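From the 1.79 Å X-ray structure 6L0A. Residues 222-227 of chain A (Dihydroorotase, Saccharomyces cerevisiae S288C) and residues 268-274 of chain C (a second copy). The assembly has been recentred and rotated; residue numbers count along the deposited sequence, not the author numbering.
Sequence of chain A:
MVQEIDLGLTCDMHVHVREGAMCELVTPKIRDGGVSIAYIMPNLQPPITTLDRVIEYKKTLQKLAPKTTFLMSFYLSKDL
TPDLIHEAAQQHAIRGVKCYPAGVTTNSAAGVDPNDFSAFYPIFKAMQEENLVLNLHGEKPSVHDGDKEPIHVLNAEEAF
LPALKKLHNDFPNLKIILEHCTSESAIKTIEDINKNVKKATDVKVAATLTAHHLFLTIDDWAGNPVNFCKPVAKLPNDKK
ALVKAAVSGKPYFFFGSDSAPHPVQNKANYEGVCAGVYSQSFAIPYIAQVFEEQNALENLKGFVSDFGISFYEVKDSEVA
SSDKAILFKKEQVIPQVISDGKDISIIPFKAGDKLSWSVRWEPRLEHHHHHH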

ATOM      1  N   ALA A 222       4.184  -2.519   0.463  1.00 13.97           N
ATOM      2  CA  ALA A 222       3.508  -2.767  -0.804  1.00 17.03           C
ATOM      3  C   ALA A 222       3.688  -4.241  -1.147  1.00 16.08           C
ATOM      4  O   ALA A 222       4.765  -4.673  -1.566  1.00 23.71           O
ATOM      5  N   GLY A 223       2.644  -5.014  -0.943  1.00 13.40           N
ATOM      6  CA  GLY A 223       2.706  -6.452  -1.111  1.00 15.99           C
ATOM      7  C   GLY A 223       2.957  -7.231   0.164  1.00 15.13           C
ATOM      8  O   GLY A 223       2.877  -8.470   0.141  1.00 14.33           O
ATOM      9  N   ASN A 224       3.251  -6.553   1.281  1.00 10.79           N
ATOM     10  CA  ASN A 224       3.583  -7.234   2.537  1.00 12.44           C
ATOM     11  C   ASN A 224       2.721  -6.700   3.668  1.00 12.46           C
ATOM     12  O   ASN A 224       3.144  -5.789   4.400  1.00 12.84           O
ATOM     13  N   PRO A 225       1.523  -7.256   3.860  1.00 11.52           N
ATOM     14  CA  PRO A 225       0.670  -6.809   4.972  1.00 14.49           C
ATOM     15  C   PRO A 225       1.343  -6.829   6.334  1.00 11.33           C
ATOM     16  O   PRO A 225       0.962  -6.027   7.196  1.00 12.06           O
ATOM     17  N   VAL A 226       2.347  -7.685   6.548  1.00  9.48           N
ATOM     18  CA  VAL A 226       3.022  -7.743   7.840  1.00 11.09           C
ATOM     19  C   VAL A 226       3.703  -6.420   8.193  1.00 12.09           C
ATOM     20  O   VAL A 226       3.949  -6.144   9.374  1.00 11.91           O
ATOM     21  N   ASN A 227       4.015  -5.594   7.197  1.00 10.65           N
ATOM     22  CA  ASN A 227       4.622  -4.291   7.431  1.00 10.58           C
ATOM     23  C   ASN A 227       3.629  -3.144   7.294  1.00  8.40           C
ATOM     24  O   ASN A 227       4.042  -1.977   7.287  1.00  9.40           O
TER
ATOM     25  N   ALA C 268      -4.288 -13.824   0.189  1.00 19.88           N
ATOM     26  CA  ALA C 268      -4.398 -13.826   1.649  1.00 24.87           C
ATOM     27  C   ALA C 268      -3.085 -14.323   2.257  1.00 19.86           C
ATOM     28  O   ALA C 268      -2.970 -15.439   2.764  1.00 24.54           O
ATOM     29  N   ASN C 269      -2.076 -13.452   2.186  1.00 17.42           N
ATOM     30  CA  ASN C 269      -0.717 -13.730   2.639  1.00 17.26           C
ATOM     31  C   ASN C 269      -0.238 -12.564   3.494  1.00 16.23           C
ATOM     32  O   ASN C 269      -0.551 -11.413   3.197  1.00 16.40           O
ATOM     33  N   TYR C 270       0.566 -12.846   4.525  1.00 17.96           N
ATOM     34  CA  TYR C 270       1.122 -11.708   5.260  1.00 18.20           C
ATOM     35  C   TYR C 270       2.367 -11.145   4.596  1.00 16.37           C
ATOM     36  O   TYR C 270       2.778 -10.020   4.914  1.00 16.54           O
ATOM     37  N   GLU C 271       2.964 -11.873   3.659  1.00 16.10           N
ATOM     38  CA  GLU C 271       4.037 -11.303   2.867  1.00 13.23           C
ATOM     39  C   GLU C 271       3.994 -11.925   1.483  1.00 16.57           C
ATOM     40  O   GLU C 271       3.524 -13.055   1.310  1.00 15.63           O
ATOM     41  N   GLY C 272       4.483 -11.177   0.500  1.00 14.98           N
ATOM     42  CA  GLY C 272       4.501 -11.702  -0.861  1.00 17.42           C
ATOM     43  C   GLY C 272       3.133 -11.881  -1.487  1.00 19.38           C
ATOM     44  O   GLY C 272       2.910 -12.859  -2.218  1.00 17.44           O
ATOM     45  N   VAL C 273       2.203 -10.966  -1.202  1.00 14.31           N
ATOM     46  CA  VAL C 273       0.913 -10.937  -1.881  1.00 14.76           C
ATOM     47  C   VAL C 273       1.138 -10.794  -3.380  1.00 17.81           C
ATOM     48  O   VAL C 273       1.870  -9.906  -3.825  1.00 15.37           O
ATOM     49  N   CYS C 274       0.523 -11.682  -4.170  1.00 14.97           N
ATOM     50  CA  CYS C 274       0.638 -11.587  -5.625  1.00 13.54           C
ATOM     51  C   CYS C 274      -0.010 -10.307  -6.137  1.00 12.09           C
ATOM     52  O   CYS C 274      -1.097  -9.930  -5.697  1.00 16.72           O
TER

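Contact between A:222-227 and C:268-274, two copies of dihydroorotase. The stretches run antiparallel, A:Gly223 lying nearest C:Val273 and A:Pro225 nearest C:Tyr270, and three hydrogen bonds hold them, each with a backbone N-H as donor. At one end the N of C:Val273 donates to the carbonyl O of A:Gly223 (2.9 Å, 154° at the hydrogen). In the middle a side chain takes part: the N of C:Gly272 donates to OD1 of A:Asn224 at 2.9 Å and, at 169°, with the straightest geometry of the three. At the other end the direction reverses, and the N of A:Val226 donates to the carbonyl O of C:Tyr270 (2.9 Å, 154°).

The CA-to-CB bond of A:Asn224 points sideways, but chi1 in the m well (-58°) and chi2 of -45° bring the amide end closer to chain C. Its OD1 also lies 3.7 Å from CB of C:Glu271, while ND2 is hydrogen-bonded to a residue adjoining one of the stretches. OD1 of A:Asn224 and O of A:Gly223 are 3.1 Å apart; both are acceptors, so they share no hydrogen bond, and each instead receives an N-H from successive residues of chain C. Within chain A, the N of A:Asn227 donates to O of A:Asn224 (2.9 Å), closing the short 3-10 turn.

A:Pro225 and A:Val226 point toward chain C. The proline N sits 3.2 Å from O of C:Tyr270 but has no hydrogen to give; that carbonyl is served by the next residue, A:Val226. The proline ring, C-gamma exo, brings CG to 3.3 Å from O of C:Asn269 and CD to 3.7 Å from CG2 of C:Val273, a valine that also points toward its partner, with chi1 in the t well (166°).

A:Val226, chi1 p (74°), places CB 4.0 Å from CD2 of C:Tyr270, approaching the ring obliquely. The tyrosine leaves its CA sideways, chi1 p (64°) and chi2 -100°, and has the largest covered area of any residue here. C:Glu271 (p, t, with chi3 -14°) also starts sideways; its carboxylate finds no polar partner across this contact. Both glycines suit their backbones: the angles of A:Gly223 (96/-8) would jam a CB against the preceding carbonyl O, and the positive phi of C:Gly272 (68°) favours glycine. A:Ala222, C:Ala268 and C:Cys274 make no contact across the stretches.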

ATOM      1  CB  ALA A 222       4.059  -1.873  -1.915  1.00 16.06           C
ATOM      2  CB  ASN A 224       5.056  -7.064   2.884  1.00 12.22           C
ATOM      3  CG  ASN A 224       5.981  -7.580   1.797  1.00 19.61           C
ATOM      4  OD1 ASN A 224       5.775  -8.664   1.245  1.00 15.72           O
ATOM      5  ND2 ASN A 224       7.021  -6.812   1.498  1.00 18.31           N
ATOM      6  CB  PRO A 225      -0.508  -7.793   4.908  1.00 14.13           C
ATOM      7  CG  PRO A 225      -0.613  -8.119   3.452  1.00 11.39           C
ATOM      8  CD  PRO A 225       0.820  -8.232   2.998  1.00 12.81           C
ATOM      9  CB  VAL A 226       4.043  -8.912   7.862  1.00 13.11           C
ATOM     10  CG1 VAL A 226       5.278  -8.589   7.040  1.00 13.26           C
ATOM     11  CG2 VAL A 226       4.433  -9.252   9.300  1.00 16.33           C
ATOM     12  CB  ASN A 227       5.781  -4.080   6.462  1.00 11.58           C
ATOM     13  CG  ASN A 227       6.951  -4.993   6.767  1.00 13.17           C
ATOM     14  OD1 ASN A 227       7.206  -5.296   7.927  1.00 12.18           O
ATOM     15  ND2 ASN A 227       7.658  -5.441   5.728  1.00 13.18           N
TER
ATOM     16  CB  ALA C 268      -5.586 -14.674   2.086  1.00 24.17           C
ATOM     17  CB  ASN C 269       0.271 -13.868   1.464  1.00 19.56           C
ATOM     18  CG  ASN C 269       0.139 -15.178   0.719  1.00 27.22           C
ATOM     19  OD1 ASN C 269      -0.664 -16.031   1.088  1.00 39.23           O
ATOM     20  ND2 ASN C 269       0.942 -15.348  -0.339  1.00 26.63           N
ATOM     21  CB  TYR C 270       1.413 -12.069   6.724  1.00 18.83           C
ATOM     22  CG  TYR C 270       2.471 -13.124   6.964  1.00 15.99           C
ATOM     23  CD1 TYR C 270       2.115 -14.438   7.238  1.00 21.17           C
ATOM     24  CD2 TYR C 270       3.823 -12.802   6.954  1.00 17.10           C
ATOM     25  CE1 TYR C 270       3.068 -15.408   7.472  1.00 25.87           C
ATOM     26  CE2 TYR C 270       4.792 -13.771   7.190  1.00 22.90           C
ATOM     27  CZ  TYR C 270       4.404 -15.066   7.443  1.00 25.93           C
ATOM     28  OH  TYR C 270       5.357 -16.027   7.678  1.00 25.99           O
ATOM     29  CB  GLU C 271       5.414 -11.514   3.511  1.00 17.32           C
ATOM     30  CG  GLU C 271       5.809 -12.965   3.664  1.00 19.09           C
ATOM     31  CD  GLU C 271       7.047 -13.142   4.519  1.00 29.31           C
ATOM     32  OE1 GLU C 271       7.744 -12.135   4.771  1.00 29.05           O
ATOM     33  OE2 GLU C 271       7.321 -14.286   4.944  1.00 36.42           O
ATOM     34  CB  VAL C 273       0.061  -9.779  -1.339  1.00 15.01           C
ATOM     35  CG1 VAL C 273      -1.132  -9.502  -2.263  1.00 16.30           C
ATOM     36  CG2 VAL C 273      -0.416 -10.078   0.077  1.00 15.73           C
ATOM     37  CB  CYS C 274      -0.028 -12.784  -6.286  1.00 13.02           C
ATOM     38  SG  CYS C 274       0.815 -14.306  -5.935  1.00 23.96           S
TER